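UDP-N-acetylglucosamine pyrophosphorylase (Entamoeba histolytica, PDB 3OC9) probably catalyses the formation of UDP-N-acetylglucosamine and diphosphate from UTP and N-acetylglucosamine 1-phosphate, as a nucleotidyltransferase of the UDPGP type 1 family. Local coordinates at residues A[357-360]-A[361-365]; A[382-385]-A[386-390]. All coordinates share one frame; numbering follows the deposited sequence.

Contact 1: A[357-360]-A[361-365]; sequences LNIY and YLKKA
The C-terminal turns of the alpha-helix 347-364 bring Leu357 against Tyr361 and Tyr360 against Lys364, each pair four residues apart. Regular i to i+4 bonds hold the backbone, from Tyr361 N to Leu357 O (3.0 Å) through to Lys364 N to Tyr360 O (3.0 Å). Leu357 lays CD1 over one face of the Tyr361 phenol, a CH-pi contact 4.0 Å from the ring centroid and set toward the rim. With chi1 at -179°, Leu357 CG stands beside its own carbonyl carbon, which brings it to 3.7 Å from Tyr361 CE2. The neighbouring rings of Tyr360 and Tyr361 meet obliquely, planes at 51°, with Tyr360 CD2 3.8 Å from Tyr361 CD1. Ile331 of helix 329-332 touches Leu357 and both tyrosines. On another side of the helix, Ile359 and Leu362 pack on Cys377 and Val369 of two short strands, while Asn358 ND2 donates a hydrogen bond to Cys377 O. The lysines run out as extended chains: Lys363 lies alongside Ile359, its CE 3.5 Å from Ile359 CG2, and Lys364 runs beside the Tyr360 ring, its NZ 3.5 Å from Tyr360 OH.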
loop_
_atom_site.group_PDB
_atom_site.type_symbol
_atom_site.label_atom_id
_atom_site.label_comp_id
_atom_site.label_asym_id
_atom_site.label_seq_id
_atom_site.Cartn_x
_atom_site.Cartn_y
_atom_site.Cartn_z
ATOM N N LEU A 357 9.397 -10.182 13.319
ATOM C CA LEU A 357 8.979 -8.876 13.854
ATOM C C LEU A 357 8.318 -8.994 15.251
ATOM O O LEU A 357 8.619 -8.199 16.169
ATOM C CB LEU A 357 8.041 -8.157 12.857
ATOM C CG LEU A 357 7.540 -6.765 13.264
ATOM C CD1 LEU A 357 8.705 -5.795 13.542
ATOM C CD2 LEU A 357 6.570 -6.194 12.187
ATOM N N ASN A 358 7.426 -9.971 15.414
ATOM C CA ASN A 358 6.686 -10.133 16.666
ATOM C C ASN A 358 7.610 -10.513 17.854
ATOM O O ASN A 358 7.427 -10.033 18.984
ATOM C CB ASN A 358 5.531 -11.144 16.496
ATOM C CG ASN A 358 4.420 -10.629 15.576
ATOM O OD1 ASN A 358 4.276 -9.422 15.373
ATOM N ND2 ASN A 358 3.630 -11.547 15.027
ATOM N N ILE A 359 8.624 -11.325 17.573
ATOM C CA ILE A 359 9.685 -11.644 18.567
ATOM C C ILE A 359 10.471 -10.388 19.001
ATOM O O ILE A 359 10.675 -10.150 20.209
ATOM C CB ILE A 359 10.646 -12.730 18.026
ATOM C CG1 ILE A 359 9.886 -14.043 17.825
ATOM C CG2 ILE A 359 11.856 -12.918 18.962
ATOM C CD1 ILE A 359 10.668 -15.094 17.047
ATOM N N TYR A 360 10.889 -9.584 18.021
ATOM C CA TYR A 360 11.525 -8.284 18.269
ATOM C C TYR A 360 10.684 -7.371 19.186
ATOM O O TYR A 360 11.226 -6.775 20.131
ATOM C CB TYR A 360 11.899 -7.595 16.928
ATOM C CG TYR A 360 12.327 -6.118 17.032
ATOM C CD1 TYR A 360 13.655 -5.771 17.304
ATOM C CD2 TYR A 360 11.400 -5.082 16.845
ATOM C CE1 TYR A 360 14.049 -4.429 17.392
ATOM C CE2 TYR A 360 11.784 -3.732 16.940
ATOM C CZ TYR A 360 13.107 -3.416 17.213
ATOM O OH TYR A 360 13.508 -2.090 17.311
ATOM N N TYR A 361 9.375 -7.259 18.922
ATOM C CA TYR A 361 8.495 -6.398 19.733
ATOM C C TYR A 361 8.379 -6.916 21.198
ATOM O O TYR A 361 8.416 -6.126 22.164
ATOM C CB TYR A 361 7.108 -6.244 19.078
ATOM C CG TYR A 361 7.042 -5.240 17.902
ATOM C CD1 TYR A 361 7.872 -4.100 17.865
ATOM C CD2 TYR A 361 6.110 -5.418 16.862
ATOM C CE1 TYR A 361 7.790 -3.159 16.783
ATOM C CE2 TYR A 361 6.024 -4.488 15.781
ATOM C CZ TYR A 361 6.866 -3.367 15.762
ATOM O OH TYR A 361 6.794 -2.449 14.703
ATOM N N LEU A 362 8.261 -8.232 21.360
ATOM C CA LEU A 362 8.250 -8.831 22.706
ATOM C C LEU A 362 9.516 -8.502 23.521
ATOM O O LEU A 362 9.416 -8.168 24.704
ATOM C CB LEU A 362 8.019 -10.350 22.646
ATOM C CG LEU A 362 6.586 -10.847 22.424
ATOM C CD1 LEU A 362 6.550 -12.349 22.046
ATOM C CD2 LEU A 362 5.648 -10.569 23.622
ATOM N N LYS A 363 10.683 -8.573 22.883
ATOM C CA LYS A 363 11.966 -8.239 23.532
ATOM C C LYS A 363 12.104 -6.741 23.854
ATOM O O LYS A 363 12.688 -6.366 24.879
ATOM C CB LYS A 363 13.152 -8.721 22.686
ATOM C CG LYS A 363 13.249 -10.254 22.557
ATOM C CD LYS A 363 14.373 -10.663 21.600
ATOM C CE LYS A 363 14.354 -12.171 21.363
ATOM N NZ LYS A 363 15.346 -12.620 20.337
ATOM N N LYS A 364 11.564 -5.888 22.983
ATOM C CA LYS A 364 11.595 -4.445 23.204
ATOM C C LYS A 364 10.706 -4.060 24.410
ATOM O O LYS A 364 10.952 -3.036 25.079
ATOM C CB LYS A 364 11.187 -3.707 21.915
ATOM C CG LYS A 364 11.495 -2.214 21.883
ATOM C CD LYS A 364 11.233 -1.613 20.486
ATOM C CE LYS A 364 11.515 -0.112 20.459
ATOM N NZ LYS A 364 11.705 0.362 19.056
ATOM N N ALA A 365 9.693 -4.881 24.687
ATOM C CA ALA A 365 8.781 -4.651 25.804
ATOM C C ALA A 365 9.313 -5.224 27.140
ATOM O O ALA A 365 8.672 -5.072 28.183
ATOM C CB ALA A 365 7.387 -5.206 25.484
#

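Contact 2: A[382-385]-A[386-390]; sequences RKSF and EEEGL
Ser384 OG is gripped from two sides of a tight loop, donating to Glu386 O at 2.8 Å and accepting Gly389 N at 3.1 Å. The hydroxyl approaches Glu386 O from well above the carbonyl plane. With chi1 at -163°, OG stands opposite the Ser384 backbone N and reaches into the turn that follows, where Leu390 CG lies 3.8 Å away. One serine oxygen thus ties together two backbone groups three residues apart.

A second polar knot is made by the carboxylate of Glu388, which turns back to bind two successive peptide N-H groups. Phe385 N reaches OE2 of Glu388 at 2.9 Å in an almost straight bond (177°), and Glu386 N reaches OE1 of the same carboxylate, also at 2.9 Å. Both oxygens use their syn lone pairs, so the two bonds together fix the rotation of the group. The chain of Glu388 bends at chi2 to bring its end back. Arg78 adds a salt bridge to OE2, which probably helps to keep this carboxylate ionised.

Phe385 and Glu386 extend side by side, ring and carboxylate planes 30° apart, with Phe385 CD2 3.7 Å from Glu386 CG. Beside the ring, Glu386 OE2, 3.6 Å from Phe385 CE2, forms a salt bridge with Lys192.

The loop, between strands 377-379 and 397-399, bridges two helices: Phe385 and Glu388 pack on Leu82 of helix 68-87, where Arg382 also pairs with Glu81, whereas Glu386, Glu387 and Leu390 touch Tyr361 of helix 347-364.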
loop_
_atom_site.group_PDB
_atom_site.type_symbol
_atom_site.label_atom_id
_atom_site.label_comp_id
_atom_site.label_asym_id
_atom_site.label_seq_id
_atom_site.Cartn_x
_atom_site.Cartn_y
_atom_site.Cartn_z
ATOM N N ARG A 382 -5.299 -6.497 16.134
ATOM C CA ARG A 382 -6.251 -5.848 17.048
ATOM C C ARG A 382 -5.647 -5.543 18.441
ATOM O O ARG A 382 -6.104 -4.623 19.131
ATOM C CB ARG A 382 -7.562 -6.667 17.156
ATOM C CG ARG A 382 -8.664 -6.047 18.013
ATOM C CD ARG A 382 -9.293 -4.802 17.360
ATOM N NE ARG A 382 -10.206 -4.089 18.260
ATOM C CZ ARG A 382 -9.845 -3.185 19.172
ATOM N NH1 ARG A 382 -8.566 -2.850 19.345
ATOM N NH2 ARG A 382 -10.779 -2.602 19.922
ATOM N N LYS A 383 -4.602 -6.282 18.819
ATOM C CA LYS A 383 -3.988 -6.206 20.169
ATOM C C LYS A 383 -2.772 -5.265 20.386
ATOM O O LYS A 383 -2.576 -4.762 21.500
ATOM C CB LYS A 383 -3.614 -7.615 20.651
ATOM C CG LYS A 383 -4.785 -8.602 20.713
ATOM C CD LYS A 383 -5.752 -8.298 21.851
ATOM C CE LYS A 383 -5.216 -8.770 23.200
ATOM N NZ LYS A 383 -6.218 -8.525 24.280
ATOM N N SER A 384 -1.952 -5.052 19.352
ATOM C CA SER A 384 -0.746 -4.205 19.461
ATOM C C SER A 384 -0.422 -3.619 18.065
ATOM O O SER A 384 -0.544 -4.317 17.059
ATOM C CB SER A 384 0.453 -5.008 20.036
ATOM O OG SER A 384 1.512 -4.172 20.510
ATOM N N PHE A 385 -0.045 -2.338 18.028
ATOM C CA PHE A 385 0.381 -1.654 16.791
ATOM C C PHE A 385 1.898 -1.819 16.581
ATOM O O PHE A 385 2.339 -2.365 15.551
ATOM C CB PHE A 385 -0.061 -0.173 16.848
ATOM C CG PHE A 385 0.468 0.701 15.706
ATOM C CD1 PHE A 385 0.078 0.469 14.386
ATOM C CD2 PHE A 385 1.350 1.750 15.968
ATOM C CE1 PHE A 385 0.563 1.288 13.328
ATOM C CE2 PHE A 385 1.837 2.571 14.918
ATOM C CZ PHE A 385 1.446 2.322 13.596
ATOM N N GLU A 386 2.687 -1.321 17.534
ATOM C CA GLU A 386 4.133 -1.598 17.614
ATOM C C GLU A 386 4.284 -2.524 18.847
ATOM O O GLU A 386 3.642 -3.591 18.865
ATOM C CB GLU A 386 4.962 -0.297 17.670
ATOM C CG GLU A 386 4.812 0.547 16.353
ATOM C CD GLU A 386 5.154 2.038 16.455
ATOM O OE1 GLU A 386 5.114 2.629 17.563
ATOM O OE2 GLU A 386 5.445 2.641 15.384
ATOM N N GLU A 387 5.054 -2.133 19.865
ATOM C CA GLU A 387 5.183 -2.971 21.101
ATOM C C GLU A 387 4.302 -2.534 22.295
ATOM O O GLU A 387 4.327 -3.166 23.389
ATOM C CB GLU A 387 6.676 -3.100 21.514
ATOM C CG GLU A 387 7.269 -1.943 22.341
ATOM C CD GLU A 387 7.659 -0.696 21.535
ATOM O OE1 GLU A 387 7.197 -0.505 20.380
ATOM O OE2 GLU A 387 8.453 0.108 22.076
ATOM N N GLU A 388 3.508 -1.484 22.098
ATOM C CA GLU A 388 2.802 -0.824 23.221
ATOM C C GLU A 388 1.698 -1.653 23.903
ATOM O O GLU A 388 1.317 -1.358 25.054
ATOM C CB GLU A 388 2.295 0.582 22.810
ATOM C CG GLU A 388 0.920 0.637 22.104
ATOM C CD GLU A 388 0.892 -0.088 20.754
ATOM O OE1 GLU A 388 1.884 0.012 19.993
ATOM O OE2 GLU A 388 -0.125 -0.768 20.472
ATOM N N GLY A 389 1.195 -2.690 23.228
ATOM C CA GLY A 389 0.158 -3.553 23.822
ATOM C C GLY A 389 0.697 -4.741 24.609
ATOM O O GLY A 389 -0.078 -5.590 25.074
ATOM N N LEU A 390 2.017 -4.788 24.776
ATOM C CA LEU A 390 2.689 -5.978 25.291
ATOM C C LEU A 390 3.350 -5.744 26.660
ATOM O O LEU A 390 4.171 -6.552 27.098
ATOM C CB LEU A 390 3.721 -6.495 24.276
ATOM C CG LEU A 390 3.255 -6.666 22.811
ATOM C CD1 LEU A 390 4.457 -6.969 21.926
ATOM C CD2 LEU A 390 2.176 -7.741 22.663
#

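Contact 1 lies at the C-terminal end of a regular helix and contact 2 in an irregular loop later in the chain, their centres about 10 Å apart; both are partly buried and lie well away from the centre of the chain. In 357-365 the backbone bonds to itself and the side chains mostly add apolar and aromatic packing. In 382-390, by contrast, serine and glutamate side chains bond to main-chain groups and so hold the turn. The two meet directly: Tyr361 CD2 is 3.7 Å from Glu386 O, and Lys364 CE lies 3.5 Å from Glu387 OE2. Contact 2 also reaches helix 68-87, so its loop joins that helix to helix 347-364.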